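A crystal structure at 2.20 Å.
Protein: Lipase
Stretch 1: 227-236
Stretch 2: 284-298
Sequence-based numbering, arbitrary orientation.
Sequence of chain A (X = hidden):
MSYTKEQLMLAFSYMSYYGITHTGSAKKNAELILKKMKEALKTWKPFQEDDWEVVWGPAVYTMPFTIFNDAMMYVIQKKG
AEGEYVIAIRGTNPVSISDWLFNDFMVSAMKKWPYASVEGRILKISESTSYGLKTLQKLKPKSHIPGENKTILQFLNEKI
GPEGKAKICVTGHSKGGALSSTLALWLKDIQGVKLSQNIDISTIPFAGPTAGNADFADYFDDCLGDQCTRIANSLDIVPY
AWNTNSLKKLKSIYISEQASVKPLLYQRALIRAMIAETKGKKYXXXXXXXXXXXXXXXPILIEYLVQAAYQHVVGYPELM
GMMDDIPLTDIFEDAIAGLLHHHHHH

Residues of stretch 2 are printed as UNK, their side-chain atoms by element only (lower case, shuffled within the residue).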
# COMPACT_ATOMS: atom_id res chain seq x y z
N GLN A 227 11.02 -12.13 4.21
CA GLN A 227 9.57 -12.21 4.05
C GLN A 227 8.94 -10.89 3.59
O GLN A 227 7.72 -10.79 3.48
CB GLN A 227 8.93 -12.69 5.34
CG GLN A 227 9.38 -14.09 5.69
CD GLN A 227 8.91 -15.12 4.69
OE1 GLN A 227 7.74 -15.53 4.69
NE2 GLN A 227 9.81 -15.55 3.81
N CYS A 228 9.77 -9.88 3.34
CA CYS A 228 9.27 -8.62 2.79
C CYS A 228 10.02 -8.25 1.52
O CYS A 228 11.26 -8.18 1.50
CB CYS A 228 9.39 -7.44 3.78
SG CYS A 228 8.97 -5.79 3.01
N THR A 229 9.26 -8.03 0.45
CA THR A 229 9.84 -7.61 -0.82
C THR A 229 9.25 -6.24 -1.12
O THR A 229 8.10 -6.13 -1.53
CB THR A 229 9.48 -8.59 -1.96
OG1 THR A 229 10.03 -9.88 -1.66
CG2 THR A 229 10.04 -8.09 -3.31
N ARG A 230 10.04 -5.19 -0.90
CA ARG A 230 9.59 -3.81 -1.12
C ARG A 230 9.83 -3.42 -2.58
O ARG A 230 10.97 -3.33 -3.02
CB ARG A 230 10.38 -2.87 -0.21
CG ARG A 230 9.54 -1.83 0.51
CD ARG A 230 9.95 -0.43 0.15
NE ARG A 230 11.38 -0.19 0.32
CZ ARG A 230 12.01 0.85 -0.23
NH1 ARG A 230 11.34 1.72 -0.97
NH2 ARG A 230 13.32 1.00 -0.06
N ILE A 231 8.76 -3.18 -3.31
CA ILE A 231 8.88 -2.84 -4.72
C ILE A 231 8.58 -1.37 -4.99
O ILE A 231 7.46 -0.91 -4.76
CB ILE A 231 7.98 -3.78 -5.58
CG1 ILE A 231 8.43 -5.24 -5.35
CG2 ILE A 231 8.07 -3.41 -7.06
CD1 ILE A 231 7.66 -6.30 -6.12
N ALA A 232 9.60 -0.64 -5.43
CA ALA A 232 9.48 0.78 -5.75
C ALA A 232 10.09 1.10 -7.11
O ALA A 232 11.15 0.58 -7.47
CB ALA A 232 10.17 1.62 -4.71
N ASN A 233 9.40 1.96 -7.85
CA ASN A 233 9.83 2.43 -9.17
C ASN A 233 10.79 3.60 -8.87
O ASN A 233 10.47 4.47 -8.06
CB ASN A 233 8.58 2.90 -9.95
CG ASN A 233 8.90 3.71 -11.22
OD1 ASN A 233 10.06 3.93 -11.57
ND2 ASN A 233 7.85 4.16 -11.90
N SER A 234 11.97 3.60 -9.47
CA SER A 234 12.93 4.67 -9.20
C SER A 234 12.43 6.08 -9.54
O SER A 234 12.89 7.07 -8.96
CB SER A 234 14.25 4.43 -9.96
OG SER A 234 14.05 4.46 -11.37
N LEU A 235 11.48 6.19 -10.47
CA LEU A 235 10.99 7.51 -10.83
C LEU A 235 9.66 7.86 -10.17
O LEU A 235 9.07 8.90 -10.47
CB LEU A 235 10.87 7.65 -12.35
CG LEU A 235 12.15 7.48 -13.18
CD1 LEU A 235 11.78 7.70 -14.65
CD2 LEU A 235 13.24 8.47 -12.75
N ASP A 236 9.19 6.99 -9.29
CA ASP A 236 7.95 7.25 -8.57
C ASP A 236 8.35 8.10 -7.37
O ASP A 236 9.17 7.67 -6.55
CB ASP A 236 7.32 5.93 -8.12
CG ASP A 236 6.06 6.12 -7.27
OD1 ASP A 236 5.56 7.26 -7.18
OD2 ASP A 236 5.57 5.13 -6.70
N UNK A 284 12.65 6.78 7.61
CA UNK A 284 13.45 5.89 6.77
C UNK A 284 12.65 4.72 6.19
O UNK A 284 11.77 4.16 6.84
c UNK A 284 15.59 4.54 6.65
c UNK A 284 16.87 4.11 7.34
c UNK A 284 14.64 5.33 7.55
c UNK A 284 16.70 2.80 8.07
n UNK A 284 18.02 2.22 8.51
N UNK A 285 13.00 4.36 4.97
CA UNK A 285 12.34 3.29 4.24
C UNK A 285 12.70 1.94 4.87
O UNK A 285 13.79 1.79 5.41
c UNK A 285 11.88 3.13 1.65
c UNK A 285 12.85 3.34 2.81
n UNK A 285 9.84 4.42 1.34
c UNK A 285 10.41 3.38 1.95
o UNK A 285 9.79 2.62 2.69
N UNK A 286 11.76 1.00 4.82
CA UNK A 286 11.97 -0.36 5.31
C UNK A 286 12.69 -0.98 4.12
O UNK A 286 12.45 -0.55 2.98
c UNK A 286 9.75 -1.02 4.30
c UNK A 286 8.42 -1.76 4.40
c UNK A 286 9.93 -0.61 6.79
c UNK A 286 10.64 -1.13 5.54
N UNK A 287 13.53 -1.98 4.35
CA UNK A 287 14.32 -2.58 3.25
C UNK A 287 14.81 -1.43 2.37
O UNK A 287 14.61 -1.40 1.16
n UNK A 287 13.94 -7.30 2.44
c UNK A 287 13.62 -5.49 4.14
c UNK A 287 13.46 -3.56 2.44
c UNK A 287 14.61 -6.29 3.30
c UNK A 287 12.71 -4.60 3.28
N UNK A 288 15.47 -0.47 3.01
CA UNK A 288 15.98 0.70 2.30
C UNK A 288 17.08 0.43 1.27
O UNK A 288 17.33 1.26 0.40
c UNK A 288 16.48 1.73 3.32
N UNK A 289 17.73 -0.72 1.35
CA UNK A 289 18.80 -1.02 0.40
C UNK A 289 18.28 -1.76 -0.82
O UNK A 289 19.03 -2.03 -1.76
o UNK A 289 18.76 -2.59 3.45
o UNK A 289 20.47 -1.92 4.66
c UNK A 289 19.85 -1.99 3.58
c UNK A 289 19.91 -1.86 1.05
c UNK A 289 20.46 -1.31 2.36
N UNK A 290 17.00 -2.12 -0.80
CA UNK A 290 16.42 -2.83 -1.92
C UNK A 290 16.53 -2.01 -3.21
O UNK A 290 16.20 -0.83 -3.24
o UNK A 290 14.84 -4.09 -0.59
c UNK A 290 14.95 -3.15 -1.67
c UNK A 290 14.31 -3.73 -2.92
N UNK A 291 17.00 -2.64 -4.30
CA UNK A 291 17.12 -1.91 -5.56
C UNK A 291 15.74 -1.75 -6.20
O UNK A 291 14.95 -2.70 -6.26
c UNK A 291 18.04 -2.80 -6.38
c UNK A 291 17.59 -3.98 -4.42
c UNK A 291 17.63 -4.17 -5.93
N UNK A 292 15.42 -0.54 -6.69
CA UNK A 292 14.14 -0.25 -7.33
C UNK A 292 14.11 -0.73 -8.76
O UNK A 292 15.13 -1.14 -9.31
c UNK A 292 14.08 1.26 -7.28
c UNK A 292 15.51 1.60 -7.63
c UNK A 292 16.29 0.65 -6.72
N UNK A 293 12.93 -0.65 -9.36
CA UNK A 293 12.75 -1.01 -10.75
C UNK A 293 13.15 0.30 -11.41
O UNK A 293 12.62 1.35 -11.06
c UNK A 293 10.52 -2.20 -10.07
c UNK A 293 9.03 -2.17 -10.40
c UNK A 293 11.06 -3.61 -10.16
c UNK A 293 11.27 -1.29 -11.04
N UNK A 294 14.12 0.26 -12.33
CA UNK A 294 14.57 1.47 -13.01
C UNK A 294 13.46 1.93 -13.94
O UNK A 294 13.16 1.25 -14.93
c UNK A 294 18.36 0.63 -13.82
o UNK A 294 19.27 -0.17 -13.48
c UNK A 294 15.85 1.22 -13.83
c UNK A 294 17.01 0.56 -13.07
o UNK A 294 18.51 1.48 -14.73
N UNK A 295 12.87 3.07 -13.63
CA UNK A 295 11.79 3.60 -14.45
C UNK A 295 12.26 4.47 -15.60
O UNK A 295 13.42 4.84 -15.66
N UNK A 296 11.35 4.78 -16.52
CA UNK A 296 11.66 5.59 -17.68
C UNK A 296 10.71 6.75 -17.84
O UNK A 296 9.50 6.55 -17.95
o UNK A 296 13.80 3.83 -18.92
n UNK A 296 12.08 2.39 -18.75
c UNK A 296 12.59 3.60 -18.88
c UNK A 296 11.61 4.73 -18.93
N UNK A 297 11.26 7.95 -17.90
CA UNK A 297 10.46 9.16 -18.04
C UNK A 297 9.62 9.15 -19.31
O UNK A 297 10.16 9.02 -20.40
c UNK A 297 12.96 11.79 -16.54
c UNK A 297 10.56 11.65 -18.32
c UNK A 297 12.02 10.59 -16.66
c UNK A 297 11.37 10.42 -18.04
N UNK A 298 8.30 9.27 -19.16
CA UNK A 298 7.39 9.31 -20.31
C UNK A 298 7.43 10.73 -20.88
O UNK A 298 6.81 11.65 -20.34
c UNK A 298 5.03 8.87 -21.02
o UNK A 298 5.41 9.16 -22.15
n UNK A 298 3.79 8.48 -20.77
c UNK A 298 5.97 8.97 -19.86
O HOH W 1 12.74 -5.80 -0.23
O HOH W 2 12.08 -2.08 -4.92

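Position 284 has four carbons in a row ending in a nitrogen, and it stays clear of stretch 1. It is Lys 284.

Position 285 has three carbons, the third carrying one oxygen and one nitrogen. This is an amide on a two-carbon arm. The second carbon is over one face of the Arg 230 guanidinium, modelled too close to read as a contact. It is Gln 285.

Position 286 has four carbons, forked at the first, one arm two carbons long, near Cys 228 SG and Arg 230 CG. It is Ile 286. Its CD1 lies 4.3 Å from Cys 228 SG. Its backbone O accepts a weak hydrogen bond from Arg 230 NE, at 2.9 Å.

Position 287 has four carbons in a row and a terminal nitrogen, which hydrogen-bonds Cys 228 O at 3.0 Å. It is Lys 287. Arg 230 NH2 donates to Lys 287 O at 3.0 Å, nearly straight.

Position 288 has one carbon, pointing away. It is Ala 288.

Position 289 has three carbons, the third with two oxygens, and does not touch stretch 1. It is Glu 289.

Position 290 has one carbon bearing an oxygen and a methyl, the methyl 3.4 Å from Arg 230 O. It is Thr 290. It ends a type I turn begun at Lys 287.

Position 291 has three carbons closing a ring onto the backbone N; its CA-to-CB bond points away. It is Pro 291.

Position 292 has the same ring, but its CA-to-CB bond points toward stretch 1. It is Pro 292, with CB 3.0 Å from Ala 232 O.

Position 293 has four carbons, forked at the second, packed on Ile 231. It is Leu 293, with CD1 3.7 Å from Ile 231 CG2.

Position 294 has three carbons ending in two oxygens; its CA-to-CB bond points away. It is Glu 294.

Position 295 has no side-chain atoms. It is Gly 295. An ideal CB here would sit 2.2 Å from Asn 233 OD1, a clash.

Position 296 has two carbons, the second with one oxygen and one nitrogen, clear of stretch 1; its backbone N is 3.5 Å from Leu 235 CD1. It is Asn 296.

Position 297 has four carbons, forked at the first, beside Leu 235. It is Ile 297, with CG1 3.5 Å from Leu 235 CD1.

Position 298 repeats the short amide, out of contact. It is Asn 298.

Backbone hydrogen bonds pair the stretches around Asn 233: Leu 293 N to Ala 232 O, 2.9 Å, and Ser 234 N to Leu 293 O, 2.8 Å. Ser 234 OG accepts from Gly 295 N at 2.9 Å. Arg 230 ties down the other end, and water 1 bridges Arg 230 N and Lys 287 NZ.

Stretch 2 (284-298) KQIKAETPPLEGNIN
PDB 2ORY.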